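Local coordinates for uncharacterized protein (Ruminococcus gnavus, PDB 4QAN), which is of unknown function but adopts a cystatin-like fold, as a divergent member of the NTF2-like superfamily, and binds a magnesium ion, at residues T107-I112 with Y155-T160; Y33-L38 with E113-L118. One frame throughout, in Å; residues are numbered along the deposited sequence.

Interaction 1 of 2, residues T107-I112 with Y155-T160; sequences TEIPEI and YRLGFT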
ATOM      1  N   THR A 107     -14.997  13.595  -2.924  1.00 53.42           N
ATOM      2  CA  THR A 107     -16.007  13.929  -1.928  1.00 55.26           C
ATOM      3  C   THR A 107     -15.974  15.420  -1.620  1.00 55.51           C
ATOM      4  O   THR A 107     -17.005  16.074  -1.627  1.00 56.96           O
ATOM      5  CB  THR A 107     -15.781  13.137  -0.622  1.00 56.94           C
ATOM      6  OG1 THR A 107     -16.136  11.772  -0.833  1.00 60.19           O
ATOM      7  CG2 THR A 107     -16.622  13.687   0.534  1.00 62.96           C
ATOM      8  N   GLU A 108     -14.785  15.949  -1.351  1.00 58.03           N
ATOM      9  CA  GLU A 108     -14.644  17.326  -0.852  1.00 60.92           C
ATOM     10  C   GLU A 108     -14.825  18.415  -1.910  1.00 61.04           C
ATOM     11  O   GLU A 108     -14.824  19.596  -1.578  1.00 68.82           O
ATOM     12  CB  GLU A 108     -13.290  17.502  -0.156  1.00 59.49           C
ATOM     13  CG  GLU A 108     -13.172  16.721   1.139  1.00 61.47           C
ATOM     14  CD  GLU A 108     -14.233  17.105   2.151  1.00 67.15           C
ATOM     15  OE1 GLU A 108     -14.423  18.316   2.390  1.00 75.75           O
ATOM     16  OE2 GLU A 108     -14.879  16.194   2.712  1.00 71.32           O
ATOM     17  N   ILE A 109     -14.953  18.020  -3.171  1.00 59.96           N
ATOM     18  CA  ILE A 109     -15.278  18.937  -4.252  1.00 61.89           C
ATOM     19  C   ILE A 109     -16.604  18.490  -4.848  1.00 64.94           C
ATOM     20  O   ILE A 109     -16.644  17.527  -5.619  1.00 60.67           O
ATOM     21  CB  ILE A 109     -14.216  18.931  -5.355  1.00 60.65           C
ATOM     22  CG1 ILE A 109     -12.841  19.222  -4.760  1.00 65.33           C
ATOM     23  CG2 ILE A 109     -14.571  19.949  -6.433  1.00 64.02           C
ATOM     24  CD1 ILE A 109     -11.691  18.951  -5.709  1.00 69.05           C
ATOM     25  N   PRO A 110     -17.698  19.181  -4.484  1.00 69.52           N
ATOM     26  CA  PRO A 110     -19.005  18.779  -4.996  1.00 72.62           C
ATOM     27  C   PRO A 110     -19.104  19.069  -6.498  1.00 76.26           C
ATOM     28  O   PRO A 110     -18.585  20.100  -6.963  1.00 76.67           O
ATOM     29  CB  PRO A 110     -19.976  19.653  -4.192  1.00 76.28           C
ATOM     30  CG  PRO A 110     -19.196  20.891  -3.883  1.00 73.99           C
ATOM     31  CD  PRO A 110     -17.760  20.456  -3.741  1.00 71.33           C
ATOM     32  N   GLU A 111     -19.750  18.165  -7.240  1.00 74.78           N
ATOM     33  CA  GLU A 111     -19.868  18.286  -8.697  1.00 75.09           C
ATOM     34  C   GLU A 111     -18.480  18.381  -9.322  1.00 71.99           C
ATOM     35  O   GLU A 111     -18.205  19.284 -10.111  1.00 71.86           O
ATOM     36  CB  GLU A 111     -20.694  19.517  -9.090  1.00 79.00           C
ATOM     37  CG  GLU A 111     -22.063  19.617  -8.439  1.00 84.84           C
ATOM     38  CD  GLU A 111     -22.823  20.855  -8.895  1.00 95.66           C
ATOM     39  OE1 GLU A 111     -22.311  21.985  -8.710  1.00 90.17           O
ATOM     40  OE2 GLU A 111     -23.935  20.702  -9.444  1.00105.08           O
ATOM     41  N   ILE A 112     -17.596  17.458  -8.939  1.00 71.09           N
ATOM     42  CA  ILE A 112     -16.252  17.391  -9.519  1.00 65.37           C
ATOM     43  C   ILE A 112     -16.347  17.026 -11.009  1.00 64.71           C
ATOM     44  O   ILE A 112     -15.459  17.343 -11.788  1.00 63.51           O
ATOM     45  CB  ILE A 112     -15.309  16.445  -8.717  1.00 64.39           C
ATOM     46  CG1 ILE A 112     -13.899  16.453  -9.315  1.00 62.86           C
ATOM     47  CG2 ILE A 112     -15.839  15.011  -8.644  1.00 61.81           C
ATOM     48  CD1 ILE A 112     -12.819  16.107  -8.320  1.00 63.45           C
ATOM     49  N   TYR A 155     -12.175  26.398  -6.548  1.00 72.70           N
ATOM     50  CA  TYR A 155     -11.338  25.767  -5.508  1.00 71.06           C
ATOM     51  C   TYR A 155      -9.857  25.797  -5.887  1.00 69.41           C
ATOM     52  O   TYR A 155      -9.513  25.853  -7.071  1.00 70.33           O
ATOM     53  CB  TYR A 155     -11.769  24.314  -5.251  1.00 67.03           C
ATOM     54  CG  TYR A 155     -13.247  24.126  -5.000  1.00 69.48           C
ATOM     55  CD1 TYR A 155     -14.122  23.879  -6.053  1.00 76.93           C
ATOM     56  CD2 TYR A 155     -13.770  24.193  -3.715  1.00 70.88           C
ATOM     57  CE1 TYR A 155     -15.476  23.705  -5.835  1.00 81.62           C
ATOM     58  CE2 TYR A 155     -15.125  24.020  -3.485  1.00 76.05           C
ATOM     59  CZ  TYR A 155     -15.971  23.775  -4.548  1.00 82.63           C
ATOM     60  OH  TYR A 155     -17.317  23.600  -4.335  1.00 89.49           O
ATOM     61  N   ARG A 156      -8.986  25.778  -4.879  1.00 66.83           N
ATOM     62  CA  ARG A 156      -7.552  25.616  -5.103  1.00 67.12           C
ATOM     63  C   ARG A 156      -7.151  24.220  -4.652  1.00 63.69           C
ATOM     64  O   ARG A 156      -7.593  23.755  -3.599  1.00 66.57           O
ATOM     65  CB  ARG A 156      -6.722  26.682  -4.361  1.00 69.79           C
ATOM     66  CG  ARG A 156      -5.210  26.445  -4.437  1.00 69.26           C
ATOM     67  CD  ARG A 156      -4.365  27.621  -3.960  1.00 72.75           C
ATOM     68  NE  ARG A 156      -4.672  28.036  -2.592  1.00 74.45           N
ATOM     69  CZ  ARG A 156      -4.311  27.377  -1.490  1.00 75.65           C
ATOM     70  NH1 ARG A 156      -3.624  26.240  -1.557  1.00 77.43           N
ATOM     71  NH2 ARG A 156      -4.654  27.855  -0.301  1.00 76.12           N
ATOM     72  N   LEU A 157      -6.328  23.549  -5.450  1.00 59.27           N
ATOM     73  CA  LEU A 157      -5.785  22.249  -5.063  1.00 57.09           C
ATOM     74  C   LEU A 157      -4.270  22.342  -5.043  1.00 55.61           C
ATOM     75  O   LEU A 157      -3.696  23.198  -5.703  1.00 56.16           O
ATOM     76  CB  LEU A 157      -6.227  21.158  -6.035  1.00 57.09           C
ATOM     77  CG  LEU A 157      -7.692  21.162  -6.482  1.00 61.95           C
ATOM     78  CD1 LEU A 157      -7.867  20.334  -7.746  1.00 64.90           C
ATOM     79  CD2 LEU A 157      -8.591  20.645  -5.378  1.00 62.85           C
ATOM     80  N   GLY A 158      -3.628  21.464  -4.278  1.00 52.48           N
ATOM     81  CA  GLY A 158      -2.174  21.390  -4.258  1.00 51.49           C
ATOM     82  C   GLY A 158      -1.714  19.994  -4.604  1.00 49.26           C
ATOM     83  O   GLY A 158      -1.955  19.068  -3.844  1.00 47.96           O
ATOM     84  N   PHE A 159      -1.076  19.829  -5.760  1.00 49.77           N
ATOM     85  CA  PHE A 159      -0.463  18.546  -6.117  1.00 48.73           C
ATOM     86  C   PHE A 159       1.062  18.630  -6.005  1.00 49.92           C
ATOM     87  O   PHE A 159       1.679  19.651  -6.371  1.00 50.46           O
ATOM     88  CB  PHE A 159      -0.819  18.110  -7.556  1.00 49.63           C
ATOM     89  CG  PHE A 159      -2.285  17.824  -7.801  1.00 48.31           C
ATOM     90  CD1 PHE A 159      -3.228  17.813  -6.771  1.00 47.21           C
ATOM     91  CD2 PHE A 159      -2.713  17.511  -9.086  1.00 49.37           C
ATOM     92  CE1 PHE A 159      -4.562  17.543  -7.025  1.00 46.56           C
ATOM     93  CE2 PHE A 159      -4.052  17.236  -9.347  1.00 48.59           C
ATOM     94  CZ  PHE A 159      -4.975  17.251  -8.317  1.00 47.56           C
ATOM     95  N   THR A 160       1.661  17.544  -5.514  1.00 47.70           N
ATOM     96  CA  THR A 160       3.101  17.347  -5.585  1.00 49.01           C
ATOM     97  C   THR A 160       3.424  16.431  -6.773  1.00 48.24           C
ATOM     98  O   THR A 160       3.131  15.232  -6.752  1.00 47.95           O
ATOM     99  CB  THR A 160       3.659  16.739  -4.291  1.00 50.17           C
ATOM    100  OG1 THR A 160       3.262  17.539  -3.171  1.00 54.72           O
ATOM    101  CG2 THR A 160       5.177  16.646  -4.348  1.00 50.80           C
TER
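Ile109 and Pro110 lie against the side chain of Tyr155, and Ile109 also meets Leu157, the next residue of strand 153-164 to point the same way. The phenol runs out from the strand toward the backbone that leaves helix 87-108, while the Ile109 side chain runs back toward the strand, so the two slide past each other in opposite directions. Ile109 CG2 meets the ring obliquely, 3.9 Å from Tyr155 CE1 and nearly as close to CD1. The longer branch goes on past the ring: with CG1 anti to the carbonyl carbon (chi1 -55°) and the chain extended beyond it, Ile109 CD1 comes to 3.5 Å from Leu157 CD2, a snug methyl pair. Pro110 sits farther out along the phenol, its ring lying across the end of the tyrosine. There Pro110 CD is 3.2 Å from Tyr155 OH, with Pro110 CG almost as near, and CD also packs on CZ of the same ring. No hydrogen bond crosses between the segments; the contact is carried by carbon surfaces, with the Tyr155 hydroxyl set against the proline ring carbons. Ile109 is buried further by Cys150 and Cys186. This is the turn after a long helix packing on the antiparallel sheet of a cystatin-like fold.

Interaction 2 of 2, residues Y33-L38 with E113-L118; sequences YMLSAL and ETLEVL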
ATOM      1  N   TYR A  33      -3.831  15.375 -16.795  1.00 50.38           N
ATOM      2  CA  TYR A  33      -4.186  13.963 -16.858  1.00 47.10           C
ATOM      3  C   TYR A  33      -4.895  13.583 -15.569  1.00 46.80           C
ATOM      4  O   TYR A  33      -5.954  12.962 -15.598  1.00 50.74           O
ATOM      5  CB  TYR A  33      -2.929  13.104 -17.058  1.00 46.36           C
ATOM      6  CG  TYR A  33      -3.169  11.598 -17.019  1.00 45.16           C
ATOM      7  CD1 TYR A  33      -2.992  10.869 -15.847  1.00 40.86           C
ATOM      8  CD2 TYR A  33      -3.566  10.899 -18.164  1.00 46.38           C
ATOM      9  CE1 TYR A  33      -3.203   9.496 -15.823  1.00 39.66           C
ATOM     10  CE2 TYR A  33      -3.786   9.520 -18.136  1.00 42.78           C
ATOM     11  CZ  TYR A  33      -3.604   8.826 -16.967  1.00 40.85           C
ATOM     12  OH  TYR A  33      -3.834   7.457 -16.944  1.00 39.40           O
HETATM   13  N   MSE A  34      -4.329  13.979 -14.437  1.00 44.36           N
HETATM   14  CA  MSE A  34      -4.926  13.627 -13.145  1.00 44.31           C
HETATM   15  C   MSE A  34      -6.229  14.354 -12.972  1.00 44.88           C
HETATM   16  O   MSE A  34      -7.191  13.784 -12.466  1.00 46.01           O
HETATM   17  CB  MSE A  34      -3.937  13.902 -12.022  1.00 42.79           C
HETATM   18  CG  MSE A  34      -4.440  13.489 -10.648  1.00 41.26           C
HETATM   19 SE   MSE A  34      -4.676  11.546 -10.576  0.75 37.60          SE
HETATM   20  CE  MSE A  34      -2.794  10.986 -10.643  1.00 41.10           C
ATOM     21  N   LEU A  35      -6.284  15.610 -13.390  1.00 47.01           N
ATOM     22  CA  LEU A  35      -7.518  16.381 -13.301  1.00 49.64           C
ATOM     23  C   LEU A  35      -8.638  15.777 -14.157  1.00 52.37           C
ATOM     24  O   LEU A  35      -9.788  15.684 -13.714  1.00 52.59           O
ATOM     25  CB  LEU A  35      -7.268  17.827 -13.702  1.00 52.95           C
ATOM     26  CG  LEU A  35      -6.411  18.627 -12.722  1.00 52.78           C
ATOM     27  CD1 LEU A  35      -5.982  19.939 -13.360  1.00 52.96           C
ATOM     28  CD2 LEU A  35      -7.163  18.891 -11.430  1.00 52.13           C
ATOM     29  N   SER A  36      -8.305  15.372 -15.380  1.00 53.59           N
ATOM     30  CA  SER A  36      -9.255  14.655 -16.238  1.00 52.23           C
ATOM     31  C   SER A  36      -9.783  13.378 -15.579  1.00 48.66           C
ATOM     32  O   SER A  36     -10.984  13.104 -15.602  1.00 45.82           O
ATOM     33  CB  SER A  36      -8.605  14.270 -17.558  1.00 53.98           C
ATOM     34  OG  SER A  36      -9.461  13.396 -18.258  1.00 55.08           O
ATOM     35  N   ALA A  37      -8.872  12.588 -15.023  1.00 45.82           N
ATOM     36  CA  ALA A  37      -9.255  11.358 -14.344  1.00 44.54           C
ATOM     37  C   ALA A  37     -10.324  11.658 -13.309  1.00 43.97           C
ATOM     38  O   ALA A  37     -11.363  11.000 -13.290  1.00 43.40           O
ATOM     39  CB  ALA A  37      -8.052  10.707 -13.687  1.00 44.60           C
ATOM     40  N   LEU A  38     -10.063  12.663 -12.468  1.00 45.72           N
ATOM     41  CA  LEU A  38     -11.005  13.084 -11.432  1.00 48.75           C
ATOM     42  C   LEU A  38     -12.316  13.557 -12.037  1.00 50.97           C
ATOM     43  O   LEU A  38     -13.384  13.261 -11.517  1.00 51.87           O
ATOM     44  CB  LEU A  38     -10.408  14.199 -10.573  1.00 48.96           C
ATOM     45  CG  LEU A  38      -9.264  13.763  -9.654  1.00 46.38           C
ATOM     46  CD1 LEU A  38      -8.334  14.918  -9.336  1.00 47.10           C
ATOM     47  CD2 LEU A  38      -9.791  13.149  -8.364  1.00 47.29           C
ATOM     48  N   GLU A 113     -17.458  16.405 -11.396  1.00 67.93           N
ATOM     49  CA  GLU A 113     -17.771  16.114 -12.802  1.00 75.16           C
ATOM     50  C   GLU A 113     -17.760  17.353 -13.703  1.00 76.08           C
ATOM     51  O   GLU A 113     -17.361  17.277 -14.871  1.00 76.22           O
ATOM     52  CB  GLU A 113     -19.148  15.437 -12.912  1.00 80.15           C
ATOM     53  CG  GLU A 113     -19.190  13.997 -12.405  1.00 87.34           C
ATOM     54  CD  GLU A 113     -19.182  13.869 -10.885  1.00 92.62           C
ATOM     55  OE1 GLU A 113     -19.467  14.875 -10.187  1.00 98.06           O
ATOM     56  OE2 GLU A 113     -18.890  12.753 -10.386  1.00 81.85           O
ATOM     57  N   THR A 114     -18.195  18.489 -13.162  1.00 73.38           N
ATOM     58  CA  THR A 114     -18.325  19.728 -13.942  1.00 72.37           C
ATOM     59  C   THR A 114     -17.067  20.617 -13.904  1.00 71.43           C
ATOM     60  O   THR A 114     -17.154  21.833 -14.093  1.00 68.60           O
ATOM     61  CB  THR A 114     -19.531  20.546 -13.439  1.00 73.37           C
ATOM     62  OG1 THR A 114     -19.335  20.890 -12.058  1.00 72.57           O
ATOM     63  CG2 THR A 114     -20.822  19.740 -13.590  1.00 72.51           C
ATOM     64  N   LEU A 115     -15.904  19.996 -13.708  1.00 67.19           N
ATOM     65  CA  LEU A 115     -14.659  20.703 -13.391  1.00 67.02           C
ATOM     66  C   LEU A 115     -14.047  21.460 -14.581  1.00 68.92           C
ATOM     67  O   LEU A 115     -13.937  20.921 -15.679  1.00 68.47           O
ATOM     68  CB  LEU A 115     -13.659  19.689 -12.822  1.00 67.20           C
ATOM     69  CG  LEU A 115     -12.188  20.033 -12.583  1.00 68.54           C
ATOM     70  CD1 LEU A 115     -11.648  19.121 -11.491  1.00 67.27           C
ATOM     71  CD2 LEU A 115     -11.340  19.908 -13.848  1.00 69.40           C
ATOM     72  N   GLU A 116     -13.641  22.707 -14.345  1.00 68.73           N
ATOM     73  CA  GLU A 116     -12.951  23.509 -15.349  1.00 72.84           C
ATOM     74  C   GLU A 116     -11.612  23.980 -14.793  1.00 71.53           C
ATOM     75  O   GLU A 116     -11.557  24.515 -13.692  1.00 72.34           O
ATOM     76  CB  GLU A 116     -13.781  24.740 -15.725  1.00 77.24           C
ATOM     77  CG  GLU A 116     -15.007  24.472 -16.577  1.00 80.53           C
ATOM     78  CD  GLU A 116     -15.755  25.751 -16.930  1.00 86.28           C
ATOM     79  OE1 GLU A 116     -15.158  26.657 -17.556  1.00 87.34           O
ATOM     80  OE2 GLU A 116     -16.950  25.854 -16.579  1.00 88.28           O
ATOM     81  N   VAL A 117     -10.551  23.824 -15.578  1.00 71.49           N
ATOM     82  CA  VAL A 117      -9.204  24.210 -15.157  1.00 70.04           C
ATOM     83  C   VAL A 117      -8.921  25.680 -15.455  1.00 72.08           C
ATOM     84  O   VAL A 117      -8.709  26.062 -16.604  1.00 74.16           O
ATOM     85  CB  VAL A 117      -8.135  23.333 -15.841  1.00 69.44           C
ATOM     86  CG1 VAL A 117      -6.742  23.698 -15.341  1.00 69.44           C
ATOM     87  CG2 VAL A 117      -8.429  21.858 -15.587  1.00 64.57           C
ATOM     88  N   LEU A 118      -8.894  26.501 -14.410  1.00 72.77           N
ATOM     89  CA  LEU A 118      -8.705  27.946 -14.571  1.00 73.98           C
ATOM     90  C   LEU A 118      -7.230  28.295 -14.711  1.00 74.79           C
ATOM     91  O   LEU A 118      -6.847  29.078 -15.579  1.00 78.60           O
ATOM     92  CB  LEU A 118      -9.295  28.699 -13.382  1.00 73.94           C
ATOM     93  CG  LEU A 118     -10.738  28.343 -13.017  1.00 75.26           C
ATOM     94  CD1 LEU A 118     -11.161  29.115 -11.777  1.00 78.18           C
ATOM     95  CD2 LEU A 118     -11.693  28.600 -14.172  1.00 75.56           C
TER
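Leu35 of helix 27-39 reaches Val117 of strand 116-122 and Leu115, two residues before it, a helix-on-sheet contact within the cystatin-like fold. Apolar packing accounts for everything that passes directly between the segments. Leu35 sends one methyl to each partner: CD2 stands a loose 4.5 Å from Leu115 CD1, whereas the other branch makes the tighter meeting with Val117. Leu115 and Val117 are alternate residues, and both direct their side chains at the helix; Glu116 between them turns elsewhere. Leu35 also touches Ile146, Leu157 and Phe159 of the neighbouring strands, and Tyr199 packs on Val117.

Hydrogen bonding works from just past the helical segment: Lys39 NZ bonds to the backbone oxygens of both Glu113 and Leu115, tying this end of the helix to the chain entering the strand. Within the helix, Ala37 N bonds to Tyr33 O and Leu38 N to Met34 O. On its other flank the helix holds Ser36 OG to Pro202 O.

The closest approach belongs to the pair that crosses at a slant: with Val117 CG1 anti to the backbone N (chi1 -177°), CG2 falls beside that N, anti to the carbonyl carbon, and this methyl lies 3.8 Å from Leu35 CD1.

How the interactions relate
Both contacts are largely buried and apolar, with no hydrogen bond between their own segments, and their centres lie about 9 Å apart. They serve one antiparallel sheet: interaction 1 brings the residues just after helix 87-108 to strand 153-164, and interaction 2 brings helix 27-39 to strand 116-122. The chain runs straight from Ile112 into Glu113, joining them by sequence, and side chains join them in space, with Ile112 CD1 3.8 Å from Leu38 CB and Leu157 CD1 4.0 Å from Leu35 CD2. Interaction 1 includes an aromatic ring and an exposed proline; interaction 2 relies on aliphatic methyls alone, Leu35 and Leu115 buried and Val117 partly exposed, with a lysine bonding to backbone oxygens beside it.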